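Local coordinates for protein metagenomic carboxyl esterase MGS0156 (Uncultured organism, PDB 5D8M) that probably hydrolyses carboxylic ester bonds as an esterase with an alpha/beta hydrolase-like fold, at residues Y117-T122 and A330-V335; D163-L168 and H237-R242. All coordinates share one frame; numbering follows the deposited sequence.

Contact 1 (Y117-T122 and A330-V335); sequences YGYATT and AIARYV
At one margin of the parallel sheet of this alpha/beta hydrolase-like fold, the C-terminal helix 324-338 lies beside the turn that leads into edge strand 120-123, with Tyr119 packed on Ala332 and Tyr117 meeting Arg333. The turn is a Schellman motif closing helix 111-116: Gly118, with positive phi, is its C-prime residue, and Tyr119 follows directly. The Tyr119 ring receives the methyl of Ala332 over the middle of one face, with CB 3.5 Å from the ring centroid and 1° from the ring normal, a nearly ideal CH-pi contact. A first torsion of -60° sets CG of Tyr119 opposite its own carbonyl carbon and sends the ring across to the helix, where the phenol oxygen reaches the start of the next side chain: OH lies 3.7 Å from Arg333 CG. That hydroxyl accepts a hydrogen bond from a water at 2.7 Å, and the same water accepts one from Arg333 NH1 at 3.0 Å. Tyr119 OH is also hydrogen-bonded to Glu336 on the following helical turn, while Arg333 forms a salt bridge with Glu329 on the preceding one, so the tyrosine and arginine share a polar network along the helix flank. An alanine here would remove both ring and hydroxyl, which would probably open a gap beside the Ala332 methyl and leave the bridging water and Glu336 without their phenol partner. Extended from CG to NE, the arginine carries its guanidinium on to Tyr117, whose ring also meets that of His48. The ring and guanidinium planes are 60° apart, and Arg333 NH2 comes over one face of Tyr117 near its root, 3.3 Å from CG.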
loop_
_atom_site.group_PDB
_atom_site.type_symbol
_atom_site.label_atom_id
_atom_site.label_comp_id
_atom_site.label_asym_id
_atom_site.label_seq_id
_atom_site.Cartn_x
_atom_site.Cartn_y
_atom_site.Cartn_z
ATOM N N TYR A 117 20.363 -5.778 -4.786
ATOM C CA TYR A 117 20.466 -6.797 -3.749
ATOM C C TYR A 117 19.677 -8.068 -4.024
ATOM O O TYR A 117 19.344 -8.799 -3.090
ATOM C CB TYR A 117 20.062 -6.210 -2.397
ATOM C CG TYR A 117 21.103 -5.237 -1.914
ATOM C CD1 TYR A 117 22.363 -5.682 -1.542
ATOM C CD2 TYR A 117 20.847 -3.871 -1.875
ATOM C CE1 TYR A 117 23.338 -4.799 -1.117
ATOM C CE2 TYR A 117 21.821 -2.966 -1.447
ATOM C CZ TYR A 117 23.058 -3.438 -1.066
ATOM O OH TYR A 117 24.026 -2.556 -0.630
ATOM N N GLY A 118 19.405 -8.333 -5.297
ATOM C CA GLY A 118 18.965 -9.651 -5.745
ATOM C C GLY A 118 17.467 -9.839 -5.850
ATOM O O GLY A 118 16.992 -10.954 -6.045
ATOM N N TYR A 119 16.710 -8.756 -5.708
ATOM C CA TYR A 119 15.265 -8.845 -5.818
ATOM C C TYR A 119 14.830 -8.287 -7.175
ATOM O O TYR A 119 15.028 -7.095 -7.459
ATOM C CB TYR A 119 14.582 -8.099 -4.660
ATOM C CG TYR A 119 14.967 -8.657 -3.297
ATOM C CD1 TYR A 119 14.387 -9.827 -2.827
ATOM C CD2 TYR A 119 15.923 -8.026 -2.491
ATOM C CE1 TYR A 119 14.731 -10.373 -1.587
ATOM C CE2 TYR A 119 16.278 -8.563 -1.237
ATOM C CZ TYR A 119 15.669 -9.741 -0.803
ATOM O OH TYR A 119 15.978 -10.296 0.419
ATOM N N ALA A 120 14.255 -9.145 -8.015
ATOM C CA ALA A 120 13.693 -8.689 -9.295
ATOM C C ALA A 120 12.403 -7.899 -9.043
ATOM O O ALA A 120 11.738 -8.091 -8.023
ATOM C CB ALA A 120 13.423 -9.893 -10.237
ATOM N N THR A 121 12.065 -6.987 -9.954
ATOM C CA THR A 121 10.830 -6.221 -9.800
ATOM C C THR A 121 10.065 -6.151 -11.112
ATOM O O THR A 121 10.655 -6.009 -12.181
ATOM C CB THR A 121 11.087 -4.763 -9.326
ATOM O OG1 THR A 121 11.806 -4.037 -10.327
ATOM C CG2 THR A 121 11.896 -4.742 -8.049
ATOM N N THR A 122 8.753 -6.236 -11.010
ATOM C CA THR A 122 7.856 -6.025 -12.136
ATOM C C THR A 122 6.802 -5.019 -11.709
ATOM O O THR A 122 6.224 -5.171 -10.651
ATOM C CB THR A 122 7.169 -7.339 -12.567
ATOM O OG1 THR A 122 8.134 -8.202 -13.160
ATOM C CG2 THR A 122 6.059 -7.068 -13.558
ATOM N N ALA A 330 13.769 -3.267 2.948
ATOM C CA ALA A 330 13.401 -3.870 4.225
ATOM C C ALA A 330 12.221 -4.830 4.057
ATOM O O ALA A 330 12.209 -5.927 4.635
ATOM C CB ALA A 330 13.069 -2.771 5.281
ATOM N N ILE A 331 11.233 -4.419 3.268
ATOM C CA ILE A 331 10.100 -5.292 2.983
ATOM C C ILE A 331 10.587 -6.616 2.375
ATOM O O ILE A 331 10.243 -7.680 2.891
ATOM C CB ILE A 331 9.096 -4.617 2.025
ATOM C CG1 ILE A 331 8.358 -3.474 2.736
ATOM C CG2 ILE A 331 8.126 -5.649 1.387
ATOM C CD1 ILE A 331 7.646 -2.567 1.736
ATOM N N ALA A 332 11.379 -6.539 1.305
ATOM C CA ALA A 332 11.910 -7.727 0.633
ATOM C C ALA A 332 12.684 -8.633 1.581
ATOM O O ALA A 332 12.544 -9.846 1.524
ATOM C CB ALA A 332 12.819 -7.327 -0.566
ATOM N N ARG A 333 13.539 -8.047 2.415
ATOM C CA ARG A 333 14.365 -8.830 3.324
ATOM C C ARG A 333 13.544 -9.448 4.456
ATOM O O ARG A 333 13.826 -10.577 4.867
ATOM C CB ARG A 333 15.506 -7.977 3.902
ATOM C CG ARG A 333 16.549 -7.577 2.840
ATOM C CD ARG A 333 17.844 -7.185 3.500
ATOM N NE ARG A 333 18.783 -6.526 2.598
ATOM C CZ ARG A 333 19.694 -7.156 1.866
ATOM N NH1 ARG A 333 19.799 -8.491 1.900
ATOM N NH2 ARG A 333 20.508 -6.444 1.105
ATOM N N TYR A 334 12.538 -8.722 4.951
ATOM C CA TYR A 334 11.661 -9.255 6.013
ATOM C C TYR A 334 10.894 -10.458 5.475
ATOM O O TYR A 334 10.831 -11.513 6.118
ATOM C CB TYR A 334 10.662 -8.189 6.538
ATOM C CG TYR A 334 9.849 -8.687 7.721
ATOM C CD1 TYR A 334 8.784 -9.580 7.543
ATOM C CD2 TYR A 334 10.148 -8.278 9.018
ATOM C CE1 TYR A 334 8.057 -10.059 8.622
ATOM C CE2 TYR A 334 9.410 -8.754 10.103
ATOM C CZ TYR A 334 8.371 -9.643 9.892
ATOM O OH TYR A 334 7.656 -10.134 10.954
ATOM N N VAL A 335 10.299 -10.308 4.294
ATOM C CA VAL A 335 9.474 -11.388 3.747
ATOM C C VAL A 335 10.325 -12.608 3.391
ATOM O O VAL A 335 9.964 -13.749 3.729
ATOM C CB VAL A 335 8.661 -10.913 2.510
ATOM C CG1 VAL A 335 7.871 -12.074 1.907
ATOM C CG2 VAL A 335 7.707 -9.802 2.920
HETATM O O HOH W 1 17.855 -10.753 2.277
#

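Contact 2 (D163-L168 and H237-R242); sequences DVLEAL and HRLPAR
Leu165 and Leu239 face each other fork to fork: each turns both of its methyls toward the other side chain, and the two branched ends are set roughly at right angles. Leu165 CD1 is 4.3 Å from Leu239 CD1, and Leu165 CD2 keeps the same 4.3 Å to Leu239 CD2, so the load is spread over the methyls instead of resting on one pair. The two leucines have closely similar shapes. In each, CG stands opposite the carbonyl carbon (chi1 -68° in Leu165 and -59° in Leu239), and this brings the forks together although neither CB points straight across. The side chain of Tyr245, on strand 244-248, touches both leucines.

One helical turn further on, Leu168 meets Pro240 in a different way. The proline comes up to the base of the leucine, not to its fork: Pro240 CG is 4.0 Å from Leu168 CB and 3.6 Å from the backbone oxygen, Leu168 O, while Pro240 CD lies 4.2 Å from Leu168 CB. The Leu168 side chain also touches Thr178 and Val181 of strand 178-184 and Leu174 of helix 172-177, while the proline also touches Ala175.

The side chains meet by apolar contact alone, in a small seam burying 176 Å² between helix 159-170 and the loop that joins helix 227-236 to strand 244-248. A Thr-His-Ser-Lys-Gly sequence runs from the end of strand 151-157 into the start of helix 159-170, consistent with the nucleophile elbow of alpha/beta hydrolases, and the seam packs the loop leading into strand 244-248 against the helix that follows the probable elbow, in the alternating beta/alpha layout of an alpha/beta hydrolase-like fold.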
loop_
_atom_site.group_PDB
_atom_site.type_symbol
_atom_site.label_atom_id
_atom_site.label_comp_id
_atom_site.label_asym_id
_atom_site.label_seq_id
_atom_site.Cartn_x
_atom_site.Cartn_y
_atom_site.Cartn_z
ATOM N N ASP A 163 -7.168 -4.637 -5.178
ATOM C CA ASP A 163 -7.108 -5.231 -6.513
ATOM C C ASP A 163 -6.469 -6.643 -6.401
ATOM O O ASP A 163 -6.984 -7.614 -6.937
ATOM C CB ASP A 163 -6.287 -4.364 -7.486
ATOM C CG ASP A 163 -6.981 -3.054 -7.892
ATOM O OD1 ASP A 163 -8.190 -2.834 -7.595
ATOM O OD2 ASP A 163 -6.282 -2.231 -8.545
ATOM N N VAL A 164 -5.362 -6.758 -5.665
ATOM C CA VAL A 164 -4.663 -8.043 -5.535
ATOM C C VAL A 164 -5.455 -9.042 -4.678
ATOM O O VAL A 164 -5.584 -10.209 -5.056
ATOM C CB VAL A 164 -3.230 -7.851 -4.955
ATOM C CG1 VAL A 164 -2.605 -9.185 -4.544
ATOM C CG2 VAL A 164 -2.322 -7.180 -5.998
ATOM N N LEU A 165 -6.015 -8.595 -3.551
ATOM C CA LEU A 165 -6.814 -9.506 -2.718
ATOM C C LEU A 165 -8.018 -10.059 -3.495
ATOM O O LEU A 165 -8.348 -11.242 -3.382
ATOM C CB LEU A 165 -7.300 -8.801 -1.437
ATOM C CG LEU A 165 -6.220 -8.426 -0.409
ATOM C CD1 LEU A 165 -6.825 -7.908 0.931
ATOM C CD2 LEU A 165 -5.242 -9.597 -0.165
ATOM N N GLU A 166 -8.682 -9.213 -4.271
ATOM C CA GLU A 166 -9.802 -9.699 -5.060
ATOM C C GLU A 166 -9.323 -10.714 -6.097
ATOM O O GLU A 166 -10.010 -11.691 -6.376
ATOM C CB GLU A 166 -10.546 -8.536 -5.736
ATOM C CG GLU A 166 -11.192 -7.591 -4.686
ATOM C CD GLU A 166 -12.489 -6.901 -5.136
ATOM O OE1 GLU A 166 -12.947 -7.090 -6.293
ATOM O OE2 GLU A 166 -13.058 -6.161 -4.303
ATOM N N ALA A 167 -8.140 -10.480 -6.655
ATOM C CA ALA A 167 -7.559 -11.430 -7.609
ATOM C C ALA A 167 -7.287 -12.785 -6.931
ATOM O O ALA A 167 -7.622 -13.842 -7.462
ATOM C CB ALA A 167 -6.277 -10.852 -8.208
ATOM N N LEU A 168 -6.701 -12.753 -5.742
ATOM C CA LEU A 168 -6.363 -14.002 -5.022
ATOM C C LEU A 168 -7.613 -14.802 -4.687
ATOM O O LEU A 168 -7.626 -16.017 -4.735
ATOM C CB LEU A 168 -5.578 -13.678 -3.745
ATOM C CG LEU A 168 -4.187 -13.119 -4.053
ATOM C CD1 LEU A 168 -3.494 -12.715 -2.793
ATOM C CD2 LEU A 168 -3.364 -14.192 -4.766
ATOM N N HIS A 237 -15.465 -13.484 2.136
ATOM C CA HIS A 237 -14.436 -14.303 1.502
ATOM C C HIS A 237 -13.218 -14.469 2.382
ATOM O O HIS A 237 -12.554 -13.499 2.714
ATOM C CB HIS A 237 -14.002 -13.690 0.151
ATOM C CG HIS A 237 -15.139 -13.458 -0.790
ATOM N ND1 HIS A 237 -15.710 -14.470 -1.529
ATOM C CD2 HIS A 237 -15.835 -12.337 -1.089
ATOM C CE1 HIS A 237 -16.704 -13.984 -2.249
ATOM N NE2 HIS A 237 -16.800 -12.689 -2.004
ATOM N N ARG A 238 -12.905 -15.706 2.732
ATOM C CA ARG A 238 -11.631 -16.009 3.347
ATOM C C ARG A 238 -10.484 -15.649 2.404
ATOM O O ARG A 238 -10.539 -15.951 1.214
ATOM C CB ARG A 238 -11.555 -17.493 3.711
ATOM C CG ARG A 238 -11.875 -17.783 5.144
ATOM N N LEU A 239 -9.444 -15.006 2.917
ATOM C CA LEU A 239 -8.255 -14.803 2.100
ATOM C C LEU A 239 -7.528 -16.139 2.023
ATOM O O LEU A 239 -7.525 -16.881 3.000
ATOM C CB LEU A 239 -7.362 -13.722 2.684
ATOM C CG LEU A 239 -8.023 -12.348 2.836
ATOM C CD1 LEU A 239 -7.021 -11.377 3.419
ATOM C CD2 LEU A 239 -8.519 -11.837 1.469
ATOM N N PRO A 240 -6.949 -16.476 0.855
ATOM C CA PRO A 240 -6.265 -17.778 0.742
ATOM C C PRO A 240 -5.196 -17.959 1.816
ATOM O O PRO A 240 -4.326 -17.107 1.939
ATOM C CB PRO A 240 -5.629 -17.727 -0.653
ATOM C CG PRO A 240 -6.540 -16.810 -1.435
ATOM C CD PRO A 240 -7.052 -15.782 -0.442
ATOM N N ALA A 241 -5.271 -19.057 2.561
ATOM C CA ALA A 241 -4.422 -19.283 3.729
ATOM C C ALA A 241 -2.958 -19.589 3.420
ATOM O O ALA A 241 -2.099 -19.357 4.262
ATOM C CB ALA A 241 -5.002 -20.433 4.565
ATOM N N ARG A 242 -2.669 -20.142 2.251
ATOM C CA ARG A 242 -1.295 -20.504 1.942
ATOM C C ARG A 242 -0.439 -19.272 1.564
ATOM O O ARG A 242 0.792 -19.344 1.549
ATOM C CB ARG A 242 -1.257 -21.543 0.821
ATOM C CG ARG A 242 -1.835 -21.064 -0.511
ATOM C CD ARG A 242 -1.242 -21.865 -1.702
ATOM N NE ARG A 242 0.223 -21.803 -1.719
ATOM C CZ ARG A 242 0.912 -20.726 -2.097
ATOM N NH1 ARG A 242 0.265 -19.641 -2.482
ATOM N NH2 ARG A 242 2.241 -20.726 -2.079
#

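Both contacts join a helix to a non-helical segment, with both centres about 15 Å from the centre of the chain, but on opposite faces of the central sheet: helix 324-338 meets Val182 of strand 178-184, whereas helix 159-170 meets the neighbouring Val181. Their centres are 21 Å apart and they do not touch; along the chain, contact 2 is nested within the loop closed by contact 1. Contact 1 is the more buried and the more mixed, combining an aromatic face, a guanidinium and a bridging water beside an edge strand. The side chains of contact 2 are all aliphatic, and the contact is partly buried, its loop side lying nearer the surface, where the neighbouring Ala241 and Arg242 are exposed.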